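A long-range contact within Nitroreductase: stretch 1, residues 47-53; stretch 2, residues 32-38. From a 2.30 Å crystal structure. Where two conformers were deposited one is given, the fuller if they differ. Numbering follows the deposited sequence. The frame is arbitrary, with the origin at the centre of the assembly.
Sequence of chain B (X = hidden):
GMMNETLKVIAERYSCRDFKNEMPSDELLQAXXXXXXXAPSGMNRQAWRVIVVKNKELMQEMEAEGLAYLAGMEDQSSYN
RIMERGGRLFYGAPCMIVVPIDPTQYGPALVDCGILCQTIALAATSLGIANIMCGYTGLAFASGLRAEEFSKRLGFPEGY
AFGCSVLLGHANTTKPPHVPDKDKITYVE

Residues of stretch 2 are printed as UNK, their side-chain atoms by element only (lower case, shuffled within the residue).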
# COMPACT_ATOMS: atom_id res chain seq x y z
N ALA B 47 1.51 6.77 -10.98
CA ALA B 47 2.52 6.17 -11.85
C ALA B 47 2.33 4.65 -11.91
O ALA B 47 3.25 3.88 -11.68
CB ALA B 47 3.93 6.54 -11.35
N TRP B 48 1.10 4.25 -12.21
CA TRP B 48 0.71 2.88 -12.31
C TRP B 48 -0.37 2.68 -13.35
O TRP B 48 -0.78 3.65 -13.97
CB TRP B 48 0.23 2.36 -10.97
CG TRP B 48 -0.52 3.30 -10.03
CD1 TRP B 48 -0.08 3.71 -8.84
CD2 TRP B 48 -1.86 3.82 -10.16
NE1 TRP B 48 -1.01 4.48 -8.21
CE2 TRP B 48 -2.13 4.56 -9.00
CE3 TRP B 48 -2.85 3.74 -11.13
CZ2 TRP B 48 -3.34 5.22 -8.79
CZ3 TRP B 48 -4.05 4.40 -10.92
CH2 TRP B 48 -4.28 5.13 -9.76
N ARG B 49 -0.75 1.43 -13.59
CA ARG B 49 -1.90 1.10 -14.45
C ARG B 49 -2.57 -0.12 -13.82
O ARG B 49 -1.93 -0.87 -13.09
CB ARG B 49 -1.52 0.73 -15.89
CG ARG B 49 -0.89 1.82 -16.72
CD ARG B 49 -1.84 2.98 -17.02
NE ARG B 49 -1.16 3.95 -17.89
CZ ARG B 49 -0.26 4.85 -17.49
NH1 ARG B 49 0.11 4.94 -16.21
NH2 ARG B 49 0.30 5.67 -18.37
N VAL B 50 -3.85 -0.33 -14.13
CA VAL B 50 -4.62 -1.45 -13.58
C VAL B 50 -5.02 -2.34 -14.76
O VAL B 50 -5.98 -2.02 -15.48
CB VAL B 50 -5.84 -0.93 -12.78
CG1 VAL B 50 -6.74 -2.07 -12.31
CG2 VAL B 50 -5.35 -0.11 -11.61
N ILE B 51 -4.27 -3.43 -14.96
CA ILE B 51 -4.50 -4.34 -16.06
C ILE B 51 -5.18 -5.60 -15.53
O ILE B 51 -4.56 -6.40 -14.84
CB ILE B 51 -3.14 -4.69 -16.75
CG1 ILE B 51 -2.45 -3.42 -17.21
CG2 ILE B 51 -3.35 -5.63 -17.95
CD1 ILE B 51 -1.09 -3.65 -17.74
N VAL B 52 -6.47 -5.76 -15.86
CA VAL B 52 -7.25 -6.92 -15.41
C VAL B 52 -7.05 -8.03 -16.42
O VAL B 52 -7.59 -7.97 -17.52
CB VAL B 52 -8.79 -6.62 -15.30
CG1 VAL B 52 -9.56 -7.89 -14.97
CG2 VAL B 52 -9.07 -5.56 -14.24
N VAL B 53 -6.27 -9.04 -16.05
CA VAL B 53 -5.93 -10.11 -16.95
C VAL B 53 -6.82 -11.32 -16.72
O VAL B 53 -6.92 -11.80 -15.62
CB VAL B 53 -4.44 -10.53 -16.77
CG1 VAL B 53 -4.07 -11.58 -17.81
CG2 VAL B 53 -3.54 -9.34 -16.90
N UNK B 32 -13.79 -3.87 -8.54
CA UNK B 32 -12.45 -3.98 -7.97
C UNK B 32 -11.45 -3.05 -8.68
O UNK B 32 -10.62 -2.41 -8.01
c UNK B 32 -11.95 -5.43 -8.07
c UNK B 32 -12.79 -6.34 -7.15
c UNK B 32 -10.45 -5.50 -7.73
c UNK B 32 -12.57 -7.85 -7.40
N UNK B 33 -11.51 -2.97 -10.00
CA UNK B 33 -10.55 -2.09 -10.69
C UNK B 33 -10.93 -0.61 -10.47
O UNK B 33 -10.06 0.23 -10.48
c UNK B 33 -10.46 -2.43 -12.16
N UNK B 34 -12.21 -0.32 -10.26
CA UNK B 34 -12.65 1.06 -10.02
C UNK B 34 -12.13 1.45 -8.65
O UNK B 34 -11.71 2.56 -8.44
c UNK B 34 -14.52 3.81 -10.22
c UNK B 34 -14.83 2.49 -9.48
o UNK B 34 -14.88 4.88 -9.70
o UNK B 34 -13.94 3.79 -11.32
c UNK B 34 -14.18 1.20 -10.09
N UNK B 35 -12.13 0.50 -7.72
CA UNK B 35 -11.65 0.74 -6.38
C UNK B 35 -10.14 1.03 -6.43
O UNK B 35 -9.65 1.95 -5.78
c UNK B 35 -11.96 -0.44 -5.47
N UNK B 36 -9.42 0.26 -7.23
CA UNK B 36 -7.97 0.44 -7.34
C UNK B 36 -7.59 1.86 -7.78
O UNK B 36 -6.73 2.50 -7.18
c UNK B 36 -7.38 -0.61 -8.30
N UNK B 37 -8.27 2.38 -8.79
CA UNK B 37 -7.94 3.71 -9.30
C UNK B 37 -8.32 4.82 -8.31
O UNK B 37 -7.97 5.98 -8.51
c UNK B 37 -10.01 3.91 -10.83
c UNK B 37 -10.53 4.60 -12.10
c UNK B 37 -8.48 3.95 -10.74
c UNK B 37 -7.88 2.92 -11.72
N UNK B 38 -9.03 4.46 -7.25
CA UNK B 38 -9.38 5.43 -6.20
C UNK B 38 -8.28 5.47 -5.13
O UNK B 38 -8.37 6.22 -4.14
n UNK B 38 -14.33 5.03 -6.73
c UNK B 38 -13.22 4.57 -6.16
c UNK B 38 -11.92 5.27 -6.57
o UNK B 38 -13.23 3.61 -5.38
c UNK B 38 -10.75 5.10 -5.59

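Position 32 carries four side-chain carbons, forked at the first, one arm two carbons long; none touches stretch 1. Branching at CB with unequal arms is isoleucine, Ile32. Its CA-to-CB bond points sideways, and its side chain comes no nearer to stretch 1 than 6.7 Å, from CG2 of Ile32 to CG2 of Val52.

Position 33 has one side-chain carbon, a CB that lies 3.7 Å from CG1 of Val50 and 4.0 Å from CG2 of Val52, so one methyl serves two strand residues. A lone methyl is alanine, Ala33. The nearest CA pair across the stretches is also here, Val50 CA to Ala33 CA at 6.6 Å.

Position 34 shows three carbons in an unbranched run, the third bearing two oxygens, and touches nothing on stretch 1: a carboxylate on a two-carbon stem, hence Glu34. Its CA-to-CB bond points away from stretch 1, and the residue is partly exposed; two conformers were deposited.

Position 35 again has one carbon, out of reach of stretch 1 though buried, and is Ala35. CB of Ala35 stays 8.8 Å from CG1 of Val50, its nearest atom on stretch 1.

Position 36 also has one carbon, but here the CA-to-CB bond points toward the strand, and CB packs 3.9 Å from CG2 of Val50; this is Ala36. Its backbone N donates to Ile32 O at 3.0 Å, a helical i to i-4 bond.

Position 37 has four carbons forked at the first, one arm longer by a carbon. The short branch carbon lies 3.9 Å from Val50 CG2 and 4.2 Å from Trp48 CZ3, so this is Ile37, touching through CG2. With chi1 at 63° (p) and chi2 at 161° (t), its long arm leads away. The indole also approaches the backbone obliquely, Trp48 CH2 to Ile37 CA at 4.0 Å.

Position 38 has three carbons in line, the third carrying one oxygen and one nitrogen, and touches nothing on stretch 1; the amide makes it Gln38. Its CA-to-CB bond points away from stretch 1, and its backbone N donates to Ala35 O at 3.0 Å.

The contact is apolar, without hydrogen bonds between the stretches, and buries 231 Å² over both sides. Strand 50-53 and helix 32-36 run nearly antiparallel, at 163°. Strand alternation turns Val50 and Val52 toward the helix and Ile51 away. Val50, meeting Ala33, Ala36 and Ile37, has the largest covered area, 59 Å², and links the Val52 end to the Trp48 end.

Stretch 2, residues 32-38: IAEAAIQ
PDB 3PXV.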